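Local atomic coordinates of methyl-accepting chemotaxis protein (Vibrio parahaemolyticus, PDB entry 4EXO), a protein that probably senses small molecules in the periplasm, binding pyruvic acid in a PAS-like Cache domain, and relays the signal to the chemotaxis machinery. Residues D57-F61 with L71-K75; E17-M22 with L138-I142. The contacts are given in a common frame with arbitrary orientation. Where two conformers were deposited one is given. Numbering follows the deposited sequence.

Interaction 1. Residues D57-F61 with L71-K75; sequences DGYFF and LHAIK. With PYR (pyruvic acid), chain B.
This contact forms one wall of the pyruvate pocket in a PAS-like single Cache domain, where the first two strands of the antiparallel sheet meet. D57-F61 lies in the loop after helix 42-51 and leads into strand 61-63, extended from Y59 on; L71-K75 ends a strand at H72 and then turns, A73 and I74 taking helical backbone angles. L71 (chi1 p) lays CD1 3.8 Å from F60 O, and its own O lies 3.5 Å from F61 CA in a CA-H...O contact. H72 faces F61 as an antiparallel non-hydrogen-bonded pair, CA to CA 4.5 Å, both side chains on the pyruvate side; H72 CD2 packs 3.6 Å from F61 CB. With chi1 t, H72 NE2 donates a hydrogen bond to PYR OXT (2.8 Å); ND1 accepts K75 N at 3.1 Å, which leaves NE2 facing the ligand. A73 N donates to F60 O (3.2 Å). I74 CG1 sits over the Y59 ring face, 3.4 Å from its centroid, a CH-pi contact. The F61 ring turns a face to PYR CA. K124 and Y63 bind the ligand from outside these segments, and Y59 (chi1 p) adds a second hydrogen bond to OXT, OH to PYR OXT 2.6 Å.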
# COMPACT_ATOMS: atom_id res chain seq x y z
N ASP A 57 -7.05 -11.01 -1.44
CA ASP A 57 -8.37 -10.42 -1.74
C ASP A 57 -8.33 -8.89 -1.78
O ASP A 57 -9.37 -8.26 -1.79
CB ASP A 57 -9.36 -10.85 -0.66
CG ASP A 57 -9.72 -12.33 -0.76
OD1 ASP A 57 -9.95 -12.80 -1.89
OD2 ASP A 57 -9.78 -13.01 0.27
N GLY A 58 -7.14 -8.32 -1.77
CA GLY A 58 -6.96 -6.87 -1.58
C GLY A 58 -6.40 -6.25 -2.84
O GLY A 58 -5.19 -6.30 -3.06
N TYR A 59 -7.27 -5.64 -3.67
CA TYR A 59 -6.89 -5.20 -5.02
C TYR A 59 -7.66 -3.94 -5.41
O TYR A 59 -8.63 -3.55 -4.72
CB TYR A 59 -7.23 -6.32 -6.05
CG TYR A 59 -8.74 -6.61 -6.12
CD1 TYR A 59 -9.56 -5.90 -7.00
CD2 TYR A 59 -9.33 -7.56 -5.27
CE1 TYR A 59 -10.96 -6.15 -7.07
CE2 TYR A 59 -10.73 -7.84 -5.31
CZ TYR A 59 -11.53 -7.12 -6.24
OH TYR A 59 -12.88 -7.36 -6.29
N PHE A 60 -7.24 -3.31 -6.52
CA PHE A 60 -7.90 -2.11 -7.05
C PHE A 60 -8.80 -2.36 -8.25
O PHE A 60 -8.55 -3.27 -9.08
CB PHE A 60 -6.85 -1.08 -7.48
CG PHE A 60 -6.11 -0.46 -6.35
CD1 PHE A 60 -6.69 0.56 -5.60
CD2 PHE A 60 -4.82 -0.89 -6.05
CE1 PHE A 60 -6.01 1.16 -4.54
CE2 PHE A 60 -4.10 -0.30 -4.98
CZ PHE A 60 -4.70 0.72 -4.21
N PHE A 61 -9.82 -1.50 -8.36
CA PHE A 61 -10.67 -1.39 -9.53
C PHE A 61 -10.86 0.12 -9.80
O PHE A 61 -10.66 0.95 -8.89
CB PHE A 61 -12.04 -2.09 -9.29
CG PHE A 61 -12.74 -1.61 -8.04
CD1 PHE A 61 -13.45 -0.39 -8.05
CD2 PHE A 61 -12.70 -2.35 -6.86
CE1 PHE A 61 -14.10 0.06 -6.89
CE2 PHE A 61 -13.33 -1.89 -5.68
CZ PHE A 61 -14.04 -0.69 -5.71
N LEU A 71 -10.40 -0.01 -15.07
CA LEU A 71 -9.39 -1.05 -14.81
C LEU A 71 -9.97 -2.02 -13.82
O LEU A 71 -10.79 -1.63 -12.98
CB LEU A 71 -8.09 -0.42 -14.29
CG LEU A 71 -8.13 0.22 -12.89
CD1 LEU A 71 -7.63 -0.74 -11.77
CD2 LEU A 71 -7.28 1.50 -12.89
N HIS A 72 -9.60 -3.30 -13.92
CA HIS A 72 -10.03 -4.25 -12.88
C HIS A 72 -8.90 -5.27 -12.68
O HIS A 72 -8.52 -5.97 -13.64
CB HIS A 72 -11.37 -4.95 -13.22
CG HIS A 72 -12.06 -5.48 -12.00
ND1 HIS A 72 -11.63 -6.61 -11.33
CD2 HIS A 72 -13.06 -4.95 -11.26
CE1 HIS A 72 -12.39 -6.79 -10.26
NE2 HIS A 72 -13.26 -5.79 -10.19
N ALA A 73 -8.33 -5.32 -11.47
CA ALA A 73 -7.15 -6.15 -11.22
C ALA A 73 -7.45 -7.65 -11.35
O ALA A 73 -6.58 -8.42 -11.73
CB ALA A 73 -6.58 -5.88 -9.80
N ILE A 74 -8.66 -8.04 -10.97
CA ILE A 74 -9.05 -9.46 -10.90
C ILE A 74 -9.67 -9.97 -12.22
O ILE A 74 -9.39 -11.10 -12.66
CB ILE A 74 -10.02 -9.69 -9.72
CG1 ILE A 74 -9.36 -9.27 -8.37
CG2 ILE A 74 -10.57 -11.15 -9.64
CD1 ILE A 74 -8.02 -10.06 -8.01
N LYS A 75 -10.56 -9.17 -12.79
CA LYS A 75 -11.30 -9.59 -13.99
C LYS A 75 -11.14 -8.51 -15.05
O LYS A 75 -12.05 -7.66 -15.24
CB LYS A 75 -12.77 -9.82 -13.64
CG LYS A 75 -13.59 -10.51 -14.82
CD LYS A 75 -15.04 -10.71 -14.39
CE LYS A 75 -15.88 -11.32 -15.54
NZ LYS A 75 -17.24 -11.59 -14.97
C PYR B . -15.05 -4.63 -7.10
O PYR B . -15.35 -4.67 -5.82
OXT PYR B . -14.12 -5.43 -7.56
CA PYR B . -15.72 -3.74 -7.97
O3 PYR B . -15.37 -3.76 -9.20
CB PYR B . -16.85 -2.80 -7.55

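Interaction 2. Residues E17-M22 with L138-I142; sequences ELKAYM and LGTGI
This is a helix-on-sheet contact: the long N-terminal helix 2-28 lies across strand 136-143, the middle strand of the five, and residues E17-M22 meet L138-I142 in a buried, largely apolar interface. The helical segment is regular, with Y21 N bonded to E17 O at 2.8 Å and M22 N to L18 O at 2.9 Å; the strand is extended throughout. Their axes approach to 8.9 Å, with N-to-C directions 142° apart, so the helix and strand run roughly antiparallel: L18 lies nearest G141 (CA to CA 6.8 Å) and M22 nearest T140 (7.2 Å). On the strand, L138, T140 and I142 point toward the helix, while G139 and G141 between them leave their backbone open to contact. L18 (chi1 m, chi2 t) extends toward the strand so that CD2 lies 3.6 Å from G141 CA, 3.7 Å from I142 CG1 and 3.9 Å from T140 CG2. One turn on, M22, a selenomethionine, curls its end over the strand (chi1 t, chi2 p, chi3 p): CE is 3.4 Å from L138 O and 3.7 Å from G139 CA, and SE is 3.8 Å from L138 CD2. I142 CD1 approaches E17 OE1 (3.7 Å) and, more loosely, the edge of the Y21 ring at CE2 (4.5 Å). E17 OE1 is salt-bridged to R14, and T140 OG1 is hydrogen-bonded to Y59 O. Y21 packs on A20 of the second subunit. A long N-terminal helix packed across a PAS-like antiparallel sheet is typical of the periplasmic single Cache domains of chemoreceptors.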
# COMPACT_ATOMS: atom_id res chain seq x y z
N GLU A 17 -7.42 1.29 7.63
CA GLU A 17 -6.55 0.53 6.73
C GLU A 17 -6.87 0.89 5.26
O GLU A 17 -5.97 1.11 4.44
CB GLU A 17 -6.76 -0.98 6.93
CG GLU A 17 -6.19 -1.54 8.25
CD GLU A 17 -6.78 -2.89 8.68
OE1 GLU A 17 -7.19 -3.69 7.83
OE2 GLU A 17 -6.85 -3.16 9.92
N LEU A 18 -8.16 0.92 4.92
CA LEU A 18 -8.57 1.22 3.56
C LEU A 18 -8.05 2.58 3.11
O LEU A 18 -7.61 2.75 1.98
CB LEU A 18 -10.09 1.13 3.43
CG LEU A 18 -10.66 -0.31 3.36
CD1 LEU A 18 -12.14 -0.25 3.54
CD2 LEU A 18 -10.29 -0.94 1.98
N LYS A 19 -8.14 3.58 3.98
CA LYS A 19 -7.61 4.91 3.62
C LYS A 19 -6.09 4.89 3.35
O LYS A 19 -5.61 5.55 2.43
CB LYS A 19 -8.00 5.95 4.69
CG LYS A 19 -9.52 6.26 4.62
CD LYS A 19 -9.95 7.37 5.53
CE LYS A 19 -11.34 7.91 5.12
NZ LYS A 19 -11.35 9.02 4.06
N ALA A 20 -5.36 4.11 4.12
CA ALA A 20 -3.91 3.90 3.91
C ALA A 20 -3.62 3.20 2.59
O ALA A 20 -2.76 3.63 1.81
CB ALA A 20 -3.29 3.09 5.08
N TYR A 21 -4.32 2.10 2.34
CA TYR A 21 -4.10 1.37 1.08
C TYR A 21 -4.43 2.25 -0.11
O TYR A 21 -3.70 2.23 -1.10
CB TYR A 21 -5.02 0.13 1.02
CG TYR A 21 -4.76 -0.89 2.16
CD1 TYR A 21 -3.48 -1.11 2.63
CD2 TYR A 21 -5.82 -1.62 2.70
CE1 TYR A 21 -3.22 -2.04 3.64
CE2 TYR A 21 -5.58 -2.56 3.71
CZ TYR A 21 -4.29 -2.76 4.16
OH TYR A 21 -4.05 -3.66 5.17
N MSE A 22 -5.53 3.02 -0.01
CA MSE A 22 -5.88 3.92 -1.10
C MSE A 22 -4.75 4.95 -1.32
O MSE A 22 -4.38 5.22 -2.46
CB MSE A 22 -7.22 4.67 -0.84
CG MSE A 22 -7.62 5.65 -1.96
SE MSE A 22 -7.80 4.83 -3.76
CE MSE A 22 -8.99 3.41 -3.25
N LEU A 138 -11.46 5.44 -8.30
CA LEU A 138 -10.50 4.35 -8.00
C LEU A 138 -10.89 3.77 -6.64
O LEU A 138 -11.03 4.53 -5.69
CB LEU A 138 -9.09 4.92 -7.92
CG LEU A 138 -7.94 3.97 -7.52
CD1 LEU A 138 -7.79 2.85 -8.58
CD2 LEU A 138 -6.60 4.72 -7.36
N GLY A 139 -11.03 2.45 -6.55
CA GLY A 139 -11.55 1.83 -5.33
C GLY A 139 -10.81 0.56 -4.93
O GLY A 139 -10.12 -0.03 -5.74
N THR A 140 -10.98 0.16 -3.67
CA THR A 140 -10.53 -1.13 -3.20
C THR A 140 -11.51 -1.52 -2.10
O THR A 140 -12.57 -0.89 -1.95
CB THR A 140 -9.03 -1.10 -2.71
OG1 THR A 140 -8.67 -2.44 -2.30
CG2 THR A 140 -8.85 -0.16 -1.51
N GLY A 141 -11.21 -2.55 -1.32
CA GLY A 141 -12.17 -2.99 -0.30
C GLY A 141 -11.61 -4.08 0.58
O GLY A 141 -10.55 -4.65 0.29
N ILE A 142 -12.30 -4.33 1.69
CA ILE A 142 -11.98 -5.45 2.59
C ILE A 142 -13.23 -6.34 2.69
O ILE A 142 -14.36 -5.82 2.72
CB ILE A 142 -11.53 -4.94 3.97
CG1 ILE A 142 -10.23 -4.14 3.82
CG2 ILE A 142 -11.35 -6.07 4.97
CD1 ILE A 142 -9.71 -3.58 5.11

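Overall arrangement
From the N terminus, helix 2-28 comes first, and its residues 17-22 pack on strand 136-143, 116 residues further on. Interaction 2 thus closes a loop over most of the chain, and interaction 1 falls wholly within it as a short closure, 57-61 meeting 71-75 after only nine intervening residues. The centres lie 11 Å apart, and the two contacts share the sheet: F61 O pairs with G139 N at 2.8 Å, and Y59 O with T140 OG1 at 2.7 Å, both probable hydrogen bonds. Strand 136-143 therefore links the helix on one side of the sheet to the pyruvate-binding residues of interaction 1.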